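PDB 2IMP: lactaldehyde dehydrogenase from Escherichia coli, which catalyses the irreversible NAD-dependent oxidation of L-lactaldehyde to L-lactate and also oxidises glycolaldehyde, serving the breakdown of L-fucose and L-rhamnose. Local coordinates for residues L305-N316 and Y363-L371; I50-E61 and F139-T147. All coordinates share one frame; numbering follows the deposited sequence.

Interaction 1: residues L305-N316 and Y363-L371; sequences LGEAMQAVQFGN and YYYPPTLLL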
loop_
_atom_site.group_PDB
_atom_site.type_symbol
_atom_site.label_atom_id
_atom_site.label_comp_id
_atom_site.label_asym_id
_atom_site.label_seq_id
_atom_site.Cartn_x
_atom_site.Cartn_y
_atom_site.Cartn_z
ATOM N N LEU A 305 21.528 5.046 -38.623
ATOM C CA LEU A 305 20.112 4.715 -38.675
ATOM C C LEU A 305 19.659 4.399 -40.111
ATOM O O LEU A 305 18.865 3.484 -40.340
ATOM C CB LEU A 305 19.272 5.868 -38.103
ATOM C CG LEU A 305 17.752 5.660 -38.039
ATOM C CD1 LEU A 305 17.431 4.428 -37.205
ATOM C CD2 LEU A 305 17.084 6.891 -37.446
ATOM N N GLY A 306 20.191 5.162 -41.063
ATOM C CA GLY A 306 19.860 4.943 -42.460
ATOM C C GLY A 306 20.343 3.576 -42.910
ATOM O O GLY A 306 19.641 2.861 -43.626
ATOM N N GLU A 307 21.552 3.210 -42.496
ATOM C CA GLU A 307 22.105 1.909 -42.852
ATOM C C GLU A 307 21.306 0.748 -42.233
ATOM O O GLU A 307 21.104 -0.290 -42.865
ATOM C CB GLU A 307 23.568 1.816 -42.414
ATOM C CG GLU A 307 24.498 2.758 -43.163
ATOM C CD GLU A 307 25.904 2.762 -42.598
ATOM O OE1 GLU A 307 26.519 1.676 -42.519
ATOM O OE2 GLU A 307 26.394 3.856 -42.233
ATOM N N ALA A 308 20.857 0.945 -40.997
ATOM C CA ALA A 308 20.070 -0.069 -40.313
ATOM C C ALA A 308 18.736 -0.346 -41.022
ATOM O O ALA A 308 18.312 -1.490 -41.144
ATOM C CB ALA A 308 19.815 0.354 -38.868
ATOM N N MET A 309 18.096 0.716 -41.500
ATOM C CA MET A 309 16.820 0.575 -42.188
ATOM C C MET A 309 16.905 -0.056 -43.591
ATOM O O MET A 309 15.929 -0.638 -44.075
ATOM C CB MET A 309 16.119 1.929 -42.273
ATOM C CG MET A 309 15.630 2.437 -40.935
ATOM S SD MET A 309 14.788 4.002 -41.114
ATOM C CE MET A 309 16.126 5.101 -40.797
ATOM N N GLN A 310 18.058 0.081 -44.242
ATOM C CA GLN A 310 18.233 -0.526 -45.554
ATOM C C GLN A 310 18.222 -2.060 -45.472
ATOM O O GLN A 310 17.732 -2.742 -46.373
ATOM C CB GLN A 310 19.550 -0.078 -46.199
ATOM C CG GLN A 310 19.430 1.121 -47.121
ATOM C CD GLN A 310 20.582 1.203 -48.115
ATOM O OE1 GLN A 310 20.732 0.342 -48.984
ATOM N NE2 GLN A 310 21.403 2.241 -47.987
ATOM N N ALA A 311 18.770 -2.569 -44.372
ATOM C CA ALA A 311 18.842 -4.000 -44.115
ATOM C C ALA A 311 17.477 -4.636 -43.784
ATOM O O ALA A 311 17.329 -5.859 -43.797
ATOM C CB ALA A 311 19.819 -4.266 -42.981
ATOM N N VAL A 312 16.500 -3.789 -43.475
ATOM C CA VAL A 312 15.158 -4.260 -43.159
ATOM C C VAL A 312 14.399 -4.777 -44.392
ATOM O O VAL A 312 13.987 -3.997 -45.246
ATOM C CB VAL A 312 14.316 -3.140 -42.495
ATOM C CG1 VAL A 312 12.876 -3.594 -42.322
ATOM C CG2 VAL A 312 14.907 -2.783 -41.145
ATOM N N GLN A 313 14.242 -6.093 -44.476
ATOM C CA GLN A 313 13.536 -6.716 -45.588
ATOM C C GLN A 313 12.033 -6.924 -45.304
ATOM O O GLN A 313 11.650 -7.281 -44.190
ATOM C CB GLN A 313 14.151 -8.082 -45.899
ATOM C CG GLN A 313 15.665 -8.094 -46.052
ATOM C CD GLN A 313 16.123 -7.945 -47.490
ATOM O OE1 GLN A 313 15.978 -6.883 -48.097
ATOM N NE2 GLN A 313 16.680 -9.018 -48.044
ATOM N N PHE A 314 11.196 -6.695 -46.306
ATOM C CA PHE A 314 9.769 -6.896 -46.130
ATOM C C PHE A 314 9.200 -7.976 -47.062
ATOM O O PHE A 314 9.769 -8.249 -48.121
ATOM C CB PHE A 314 9.017 -5.573 -46.321
ATOM C CG PHE A 314 9.131 -4.992 -47.703
ATOM C CD1 PHE A 314 8.394 -5.519 -48.760
ATOM C CD2 PHE A 314 9.971 -3.910 -47.947
ATOM C CE1 PHE A 314 8.484 -4.969 -50.038
ATOM C CE2 PHE A 314 10.068 -3.353 -49.221
ATOM C CZ PHE A 314 9.327 -3.884 -50.268
ATOM N N GLY A 315 8.098 -8.594 -46.653
ATOM C CA GLY A 315 7.491 -9.629 -47.469
ATOM C C GLY A 315 6.504 -10.498 -46.711
ATOM O O GLY A 315 6.127 -10.190 -45.577
ATOM N N ASN A 316 6.079 -11.583 -47.349
ATOM C CA ASN A 316 5.133 -12.520 -46.755
ATOM C C ASN A 316 5.714 -13.286 -45.532
ATOM O O ASN A 316 6.597 -14.131 -45.684
ATOM C CB ASN A 316 4.685 -13.524 -47.819
ATOM C CG ASN A 316 3.532 -14.383 -47.361
ATOM O OD1 ASN A 316 3.459 -14.773 -46.197
ATOM N ND2 ASN A 316 2.628 -14.699 -48.279
ATOM N N TYR A 363 -0.394 -5.574 -48.933
ATOM C CA TYR A 363 -0.211 -4.154 -48.660
ATOM C C TYR A 363 1.167 -3.808 -48.079
ATOM O O TYR A 363 1.313 -3.602 -46.875
ATOM C CB TYR A 363 -1.304 -3.666 -47.707
ATOM C CG TYR A 363 -2.643 -4.291 -47.994
ATOM C CD1 TYR A 363 -3.077 -5.410 -47.281
ATOM C CD2 TYR A 363 -3.445 -3.817 -49.027
ATOM C CE1 TYR A 363 -4.272 -6.044 -47.596
ATOM C CE2 TYR A 363 -4.640 -4.446 -49.353
ATOM C CZ TYR A 363 -5.047 -5.559 -48.636
ATOM O OH TYR A 363 -6.214 -6.202 -48.976
ATOM N N TYR A 364 2.167 -3.735 -48.949
ATOM C CA TYR A 364 3.513 -3.436 -48.498
ATOM C C TYR A 364 3.995 -1.992 -48.692
ATOM O O TYR A 364 3.740 -1.364 -49.721
ATOM C CB TYR A 364 4.516 -4.369 -49.178
ATOM C CG TYR A 364 4.248 -5.829 -48.939
ATOM C CD1 TYR A 364 3.349 -6.534 -49.738
ATOM C CD2 TYR A 364 4.879 -6.507 -47.897
ATOM C CE1 TYR A 364 3.084 -7.878 -49.503
ATOM C CE2 TYR A 364 4.622 -7.846 -47.653
ATOM C CZ TYR A 364 3.728 -8.526 -48.455
ATOM O OH TYR A 364 3.483 -9.854 -48.207
ATOM N N TYR A 365 4.676 -1.485 -47.674
ATOM C CA TYR A 365 5.267 -0.161 -47.720
ATOM C C TYR A 365 6.722 -0.225 -47.224
ATOM O O TYR A 365 6.984 -0.692 -46.119
ATOM C CB TYR A 365 4.481 0.840 -46.874
ATOM C CG TYR A 365 4.806 2.272 -47.241
ATOM C CD1 TYR A 365 4.245 2.863 -48.374
ATOM C CD2 TYR A 365 5.735 3.010 -46.507
ATOM C CE1 TYR A 365 4.603 4.150 -48.769
ATOM C CE2 TYR A 365 6.101 4.298 -46.894
ATOM C CZ TYR A 365 5.533 4.858 -48.029
ATOM O OH TYR A 365 5.916 6.110 -48.442
ATOM N N PRO A 366 7.671 0.241 -48.039
ATOM C CA PRO A 366 9.088 0.213 -47.673
ATOM C C PRO A 366 9.507 1.066 -46.461
ATOM O O PRO A 366 8.955 2.141 -46.218
ATOM C CB PRO A 366 9.773 0.673 -48.954
ATOM C CG PRO A 366 8.809 1.691 -49.471
ATOM C CD PRO A 366 7.475 0.984 -49.298
ATOM N N PRO A 367 10.487 0.576 -45.686
ATOM C CA PRO A 367 10.952 1.330 -44.527
ATOM C C PRO A 367 11.324 2.728 -45.058
ATOM O O PRO A 367 12.147 2.862 -45.965
ATOM C CB PRO A 367 12.168 0.532 -44.070
ATOM C CG PRO A 367 11.760 -0.868 -44.378
ATOM C CD PRO A 367 11.158 -0.734 -45.761
ATOM N N THR A 368 10.701 3.753 -44.498
ATOM C CA THR A 368 10.949 5.105 -44.956
ATOM C C THR A 368 11.581 6.040 -43.919
ATOM O O THR A 368 11.124 6.132 -42.782
ATOM C CB THR A 368 9.641 5.730 -45.463
ATOM O OG1 THR A 368 9.118 4.924 -46.525
ATOM C CG2 THR A 368 9.875 7.147 -45.962
ATOM N N LEU A 369 12.645 6.714 -44.334
ATOM C CA LEU A 369 13.341 7.656 -43.477
ATOM C C LEU A 369 13.206 9.105 -43.976
ATOM O O LEU A 369 13.634 9.427 -45.085
ATOM C CB LEU A 369 14.821 7.286 -43.384
ATOM C CG LEU A 369 15.697 8.233 -42.562
ATOM C CD1 LEU A 369 15.167 8.322 -41.140
ATOM C CD2 LEU A 369 17.131 7.733 -42.571
ATOM N N LEU A 370 12.597 9.957 -43.160
ATOM C CA LEU A 370 12.412 11.350 -43.530
ATOM C C LEU A 370 13.270 12.329 -42.713
ATOM O O LEU A 370 13.253 12.311 -41.482
ATOM C CB LEU A 370 10.934 11.730 -43.404
ATOM C CG LEU A 370 9.960 10.865 -44.213
ATOM C CD1 LEU A 370 8.533 11.336 -43.975
ATOM C CD2 LEU A 370 10.309 10.941 -45.691
ATOM N N LEU A 371 14.028 13.165 -43.415
ATOM C CA LEU A 371 14.877 14.145 -42.758
ATOM C C LEU A 371 14.392 15.599 -42.951
ATOM O O LEU A 371 13.403 15.843 -43.637
ATOM C CB LEU A 371 16.323 14.000 -43.249
ATOM C CG LEU A 371 16.944 12.595 -43.163
ATOM C CD1 LEU A 371 18.442 12.684 -43.463
ATOM C CD2 LEU A 371 16.724 11.998 -41.776
#
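Pro366, whose side chain lies alongside that of Phe314, gives its carbonyl O to Thr368 OG1 at 2.8 Å, the hydroxyl tilted 35° from the carbonyl plane; the same OG1 is gripped a second time by the backbone N-H of Gly355. This bond braces the extended Pro366-Thr368 backbone. A row of apolar groups from 363-371 faces the end of helix 298-310 and the loop after it. Met309 meets Leu369 at about a right angle, its chain bent at the sulfur (chi3 -94°) to bring CE against the isobutyl group, 3.3 Å from Leu369 CD2, closer than usual van der Waals contact. Next along, Val312 CG1 touches Pro367 CG at 3.6 Å. The Phe314 ring then spans Tyr364 and both prolines, with CD1 3.8 Å from Tyr364 CD2, the two aromatic planes inclined at 32°. Beyond it the phenol runs along the Gly315 backbone, CE2 coming within 3.4 Å of Gly315 CA, and its hydroxyl reaches Ala30 O in a weak hydrogen bond. With an alanine in place of this tyrosine, a gap would probably open beside Phe314 and Gly315, and Ala30 O would lose its weak donor. The lesson is one of division of labour: polar bonds set each segment's shape or tie it to its neighbours, while the direct contact between the two rests on packing, mostly apolar.

Interaction 2: residues I50-E61 and F139-T147; sequences IDAAERAQPEWE and FKRALGVTT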
loop_
_atom_site.group_PDB
_atom_site.type_symbol
_atom_site.label_atom_id
_atom_site.label_comp_id
_atom_site.label_asym_id
_atom_site.label_seq_id
_atom_site.Cartn_x
_atom_site.Cartn_y
_atom_site.Cartn_z
ATOM N N ILE A 50 -24.097 -10.626 -23.334
ATOM C CA ILE A 50 -24.143 -9.825 -22.125
ATOM C C ILE A 50 -25.126 -10.405 -21.091
ATOM O O ILE A 50 -24.815 -10.475 -19.899
ATOM C CB ILE A 50 -24.518 -8.360 -22.447
ATOM C CG1 ILE A 50 -23.359 -7.702 -23.204
ATOM C CG2 ILE A 50 -24.823 -7.594 -21.163
ATOM C CD1 ILE A 50 -23.642 -6.292 -23.675
ATOM N N ASP A 51 -26.298 -10.833 -21.558
ATOM C CA ASP A 51 -27.270 -11.435 -20.653
ATOM C C ASP A 51 -26.729 -12.726 -20.023
ATOM O O ASP A 51 -26.984 -13.019 -18.853
ATOM C CB ASP A 51 -28.594 -11.734 -21.373
ATOM C CG ASP A 51 -29.353 -10.472 -21.743
ATOM O OD1 ASP A 51 -29.223 -9.463 -21.018
ATOM O OD2 ASP A 51 -30.095 -10.491 -22.748
ATOM N N ALA A 52 -25.997 -13.495 -20.822
ATOM C CA ALA A 52 -25.392 -14.721 -20.327
ATOM C C ALA A 52 -24.308 -14.403 -19.269
ATOM O O ALA A 52 -24.211 -15.057 -18.230
ATOM C CB ALA A 52 -24.779 -15.509 -21.490
ATOM N N ALA A 53 -23.504 -13.387 -19.560
ATOM C CA ALA A 53 -22.465 -12.964 -18.636
ATOM C C ALA A 53 -23.064 -12.498 -17.296
ATOM O O ALA A 53 -22.508 -12.752 -16.224
ATOM C CB ALA A 53 -21.642 -11.847 -19.255
ATOM N N GLU A 54 -24.203 -11.820 -17.385
ATOM C CA GLU A 54 -24.896 -11.347 -16.198
ATOM C C GLU A 54 -25.407 -12.508 -15.326
ATOM O O GLU A 54 -25.246 -12.494 -14.105
ATOM C CB GLU A 54 -26.070 -10.447 -16.597
ATOM C CG GLU A 54 -26.848 -9.875 -15.421
ATOM C CD GLU A 54 -28.027 -9.031 -15.874
ATOM O OE1 GLU A 54 -28.965 -9.592 -16.476
ATOM O OE2 GLU A 54 -28.014 -7.806 -15.639
ATOM N N ARG A 55 -26.009 -13.509 -15.966
ATOM C CA ARG A 55 -26.506 -14.665 -15.230
ATOM C C ARG A 55 -25.399 -15.432 -14.479
ATOM O O ARG A 55 -25.620 -15.940 -13.385
ATOM C CB ARG A 55 -27.221 -15.655 -16.168
ATOM C CG ARG A 55 -28.541 -15.168 -16.773
ATOM C CD ARG A 55 -29.361 -16.348 -17.314
ATOM N NE ARG A 55 -28.715 -17.046 -18.428
ATOM C CZ ARG A 55 -28.725 -16.619 -19.689
ATOM N NH1 ARG A 55 -29.349 -15.490 -20.009
ATOM N NH2 ARG A 55 -28.119 -17.323 -20.634
ATOM N N ALA A 56 -24.212 -15.497 -15.077
ATOM C CA ALA A 56 -23.095 -16.225 -14.481
ATOM C C ALA A 56 -22.249 -15.451 -13.455
ATOM O O ALA A 56 -21.561 -16.058 -12.634
ATOM C CB ALA A 56 -22.180 -16.734 -15.582
ATOM N N GLN A 57 -22.313 -14.125 -13.510
ATOM C CA GLN A 57 -21.492 -13.300 -12.635
ATOM C C GLN A 57 -21.593 -13.548 -11.099
ATOM O O GLN A 57 -20.569 -13.686 -10.437
ATOM C CB GLN A 57 -21.717 -11.820 -12.968
ATOM C CG GLN A 57 -20.635 -10.891 -12.445
ATOM C CD GLN A 57 -20.809 -10.581 -10.968
ATOM O OE1 GLN A 57 -21.928 -10.499 -10.485
ATOM N NE2 GLN A 57 -19.703 -10.388 -10.255
ATOM N N PRO A 58 -22.813 -13.602 -10.531
ATOM C CA PRO A 58 -22.941 -13.835 -9.085
ATOM C C PRO A 58 -22.208 -15.119 -8.618
ATOM O O PRO A 58 -21.437 -15.084 -7.657
ATOM C CB PRO A 58 -24.451 -13.928 -8.884
ATOM C CG PRO A 58 -24.973 -12.973 -9.925
ATOM C CD PRO A 58 -24.129 -13.321 -11.136
ATOM N N GLU A 59 -22.473 -16.233 -9.297
ATOM C CA GLU A 59 -21.821 -17.499 -8.977
ATOM C C GLU A 59 -20.286 -17.435 -9.150
ATOM O O GLU A 59 -19.535 -18.014 -8.363
ATOM C CB GLU A 59 -22.334 -18.617 -9.882
ATOM C CG GLU A 59 -23.647 -19.252 -9.499
ATOM C CD GLU A 59 -24.007 -20.389 -10.452
ATOM O OE1 GLU A 59 -24.316 -20.107 -11.635
ATOM O OE2 GLU A 59 -23.965 -21.565 -10.022
ATOM N N TRP A 60 -19.851 -16.750 -10.207
ATOM C CA TRP A 60 -18.430 -16.603 -10.483
ATOM C C TRP A 60 -17.737 -15.769 -9.387
ATOM O O TRP A 60 -16.721 -16.186 -8.830
ATOM C CB TRP A 60 -18.232 -15.977 -11.877
ATOM C CG TRP A 60 -16.786 -15.791 -12.305
ATOM C CD1 TRP A 60 -16.112 -14.608 -12.430
ATOM C CD2 TRP A 60 -15.856 -16.824 -12.656
ATOM N NE1 TRP A 60 -14.818 -14.841 -12.836
ATOM C CE2 TRP A 60 -14.631 -16.183 -12.980
ATOM C CE3 TRP A 60 -15.928 -18.218 -12.723
ATOM C CZ2 TRP A 60 -13.493 -16.906 -13.373
ATOM C CZ3 TRP A 60 -14.789 -18.936 -13.117
ATOM C CH2 TRP A 60 -13.590 -18.270 -13.433
ATOM N N GLU A 61 -18.303 -14.608 -9.067
ATOM C CA GLU A 61 -17.717 -13.801 -8.008
ATOM C C GLU A 61 -17.753 -14.527 -6.642
ATOM O O GLU A 61 -16.865 -14.347 -5.812
ATOM C CB GLU A 61 -18.414 -12.432 -7.884
ATOM C CG GLU A 61 -17.814 -11.570 -6.764
ATOM C CD GLU A 61 -18.226 -10.094 -6.805
ATOM O OE1 GLU A 61 -19.255 -9.756 -7.438
ATOM O OE2 GLU A 61 -17.511 -9.267 -6.179
ATOM N N PHE A 139 -14.026 -2.795 1.308
ATOM C CA PHE A 139 -13.877 -4.009 0.524
ATOM C C PHE A 139 -13.707 -3.751 -0.974
ATOM O O PHE A 139 -14.229 -2.773 -1.511
ATOM C CB PHE A 139 -15.100 -4.919 0.670
ATOM C CG PHE A 139 -15.377 -5.378 2.071
ATOM C CD1 PHE A 139 -16.077 -4.568 2.958
ATOM C CD2 PHE A 139 -14.986 -6.651 2.486
ATOM C CE1 PHE A 139 -16.407 -5.022 4.232
ATOM C CE2 PHE A 139 -15.310 -7.115 3.760
ATOM C CZ PHE A 139 -16.020 -6.298 4.637
ATOM N N LYS A 140 -12.976 -4.641 -1.633
ATOM C CA LYS A 140 -12.789 -4.564 -3.073
ATOM C C LYS A 140 -13.730 -5.566 -3.767
ATOM O O LYS A 140 -13.568 -6.777 -3.618
ATOM C CB LYS A 140 -11.337 -4.887 -3.440
ATOM C CG LYS A 140 -10.328 -3.848 -2.976
ATOM C CD LYS A 140 -10.595 -2.507 -3.646
ATOM C CE LYS A 140 -9.535 -1.487 -3.278
ATOM N NZ LYS A 140 -8.173 -1.980 -3.609
ATOM N N ARG A 141 -14.722 -5.057 -4.487
ATOM C CA ARG A 141 -15.683 -5.919 -5.166
ATOM C C ARG A 141 -15.561 -5.882 -6.691
ATOM O O ARG A 141 -14.999 -4.942 -7.247
ATOM C CB ARG A 141 -17.118 -5.507 -4.809
ATOM C CG ARG A 141 -17.407 -5.302 -3.331
ATOM C CD ARG A 141 -17.277 -6.588 -2.540
ATOM N NE ARG A 141 -17.880 -6.454 -1.216
ATOM C CZ ARG A 141 -17.730 -7.330 -0.225
ATOM N NH1 ARG A 141 -16.986 -8.416 -0.398
ATOM N NH2 ARG A 141 -18.330 -7.122 0.941
ATOM N N ALA A 142 -16.090 -6.907 -7.351
ATOM C CA ALA A 142 -16.079 -6.937 -8.802
ATOM C C ALA A 142 -17.059 -5.883 -9.372
ATOM O O ALA A 142 -17.962 -5.434 -8.667
ATOM C CB ALA A 142 -16.476 -8.320 -9.295
ATOM N N LEU A 143 -16.858 -5.482 -10.618
ATOM C CA LEU A 143 -17.761 -4.525 -11.238
ATOM C C LEU A 143 -19.059 -5.207 -11.676
ATOM O O LEU A 143 -20.144 -4.641 -11.587
ATOM C CB LEU A 143 -17.105 -3.887 -12.466
ATOM C CG LEU A 143 -15.735 -3.256 -12.248
ATOM C CD1 LEU A 143 -15.261 -2.596 -13.551
ATOM C CD2 LEU A 143 -15.836 -2.233 -11.110
ATOM N N GLY A 144 -18.911 -6.441 -12.143
ATOM C CA GLY A 144 -20.048 -7.209 -12.611
ATOM C C GLY A 144 -19.734 -7.664 -14.018
ATOM O O GLY A 144 -18.786 -8.419 -14.229
ATOM N N VAL A 145 -20.526 -7.209 -14.981
ATOM C CA VAL A 145 -20.301 -7.565 -16.377
ATOM C C VAL A 145 -19.430 -6.542 -17.114
ATOM O O VAL A 145 -19.734 -5.352 -17.103
ATOM C CB VAL A 145 -21.630 -7.682 -17.158
ATOM C CG1 VAL A 145 -21.342 -7.873 -18.649
ATOM C CG2 VAL A 145 -22.455 -8.850 -16.620
ATOM N N THR A 146 -18.356 -7.010 -17.739
ATOM C CA THR A 146 -17.479 -6.124 -18.487
ATOM C C THR A 146 -17.328 -6.550 -19.959
ATOM O O THR A 146 -17.592 -7.706 -20.316
ATOM C CB THR A 146 -16.052 -6.033 -17.848
ATOM O OG1 THR A 146 -15.332 -7.251 -18.081
ATOM C CG2 THR A 146 -16.150 -5.800 -16.332
ATOM N N THR A 147 -16.928 -5.608 -20.805
ATOM C CA THR A 147 -16.740 -5.915 -22.209
ATOM C C THR A 147 -15.376 -5.457 -22.731
ATOM O O THR A 147 -14.784 -4.506 -22.207
ATOM C CB THR A 147 -17.863 -5.297 -23.088
ATOM O OG1 THR A 147 -17.841 -3.867 -22.979
ATOM C CG2 THR A 147 -19.231 -5.798 -22.633
HETATM O O HOH W 1 -19.520 -6.978 -7.095
#
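Helix 43-62 lies against strand 134-149, where it enters the coenzyme-binding domain, and the side chain that fastens the two most directly is Glu61, closing over Ala142. Its carboxylate serves both polar groups of that residue. Glu61 OE2 accepts the N-H of Ala142 in a nearly straight bond (3.0 Å from Ala142 N, 168°), approached from above the carboxylate plane, whereas Glu61 OE1 accepts a hydrogen bond from a water, 2.8 Å off, that also donates to Ala142 O. The Ala142 methyl lies over the same face, its CB 3.4 Å from Glu61 OE2. One turn earlier on the helix, Gln57 holds the carboxylate in place: with CG anti to the backbone nitrogen and the chain folded at chi2 (-80°), Gln57 NE2 reaches Glu61 OE1 at 2.9 Å, and it also bonds to Gly170 O. The CG of the same glutamine rests 3.6 Å from Gly144 O, where the strand is interrupted in a backbone conformation that a side chain would obstruct. Past this break the contact turns apolar. Val145 pushes CG2 onto the helix backbone, 3.5 Å from Glu54 CA, and CG1 toward Ala53 CB at 4.0 Å; Thr172 of the adjoining strand touches the same valine. Before the break, residues 139-142 pair with strand 470-478 and lead into the family's oligomerisation arm, Phe139 and Arg141 packing on Ile427 of a neighbouring subunit. Beyond it, a helix packed on the adjoining parallel strands 134-149 and 172-176 is characteristic of the Rossmann-like NAD-binding domain of aldehyde dehydrogenases.

Overall arrangement
Read from the N terminus, the chain makes two separate closures that neither nest nor cross. Interaction 2 comes first: 50-61 meets 139-147 after 77 largely helical residues, fixing an early helix to the coenzyme-binding sheet. The chain then passes Lys176 and Gln214, which bind NAD, and the probable active-site residues Glu251 and Cys285 before interaction 1 opens. That contact joins 305-316 to 363-371 across a shorter loop of 46 residues, which includes the NAD-binding Arg336, and packs helix 298-310 on the second large sheet. Their centres stand about 47 Å apart on opposite sides of the chain's centre, with no touch between them, one on each of the two large sheets.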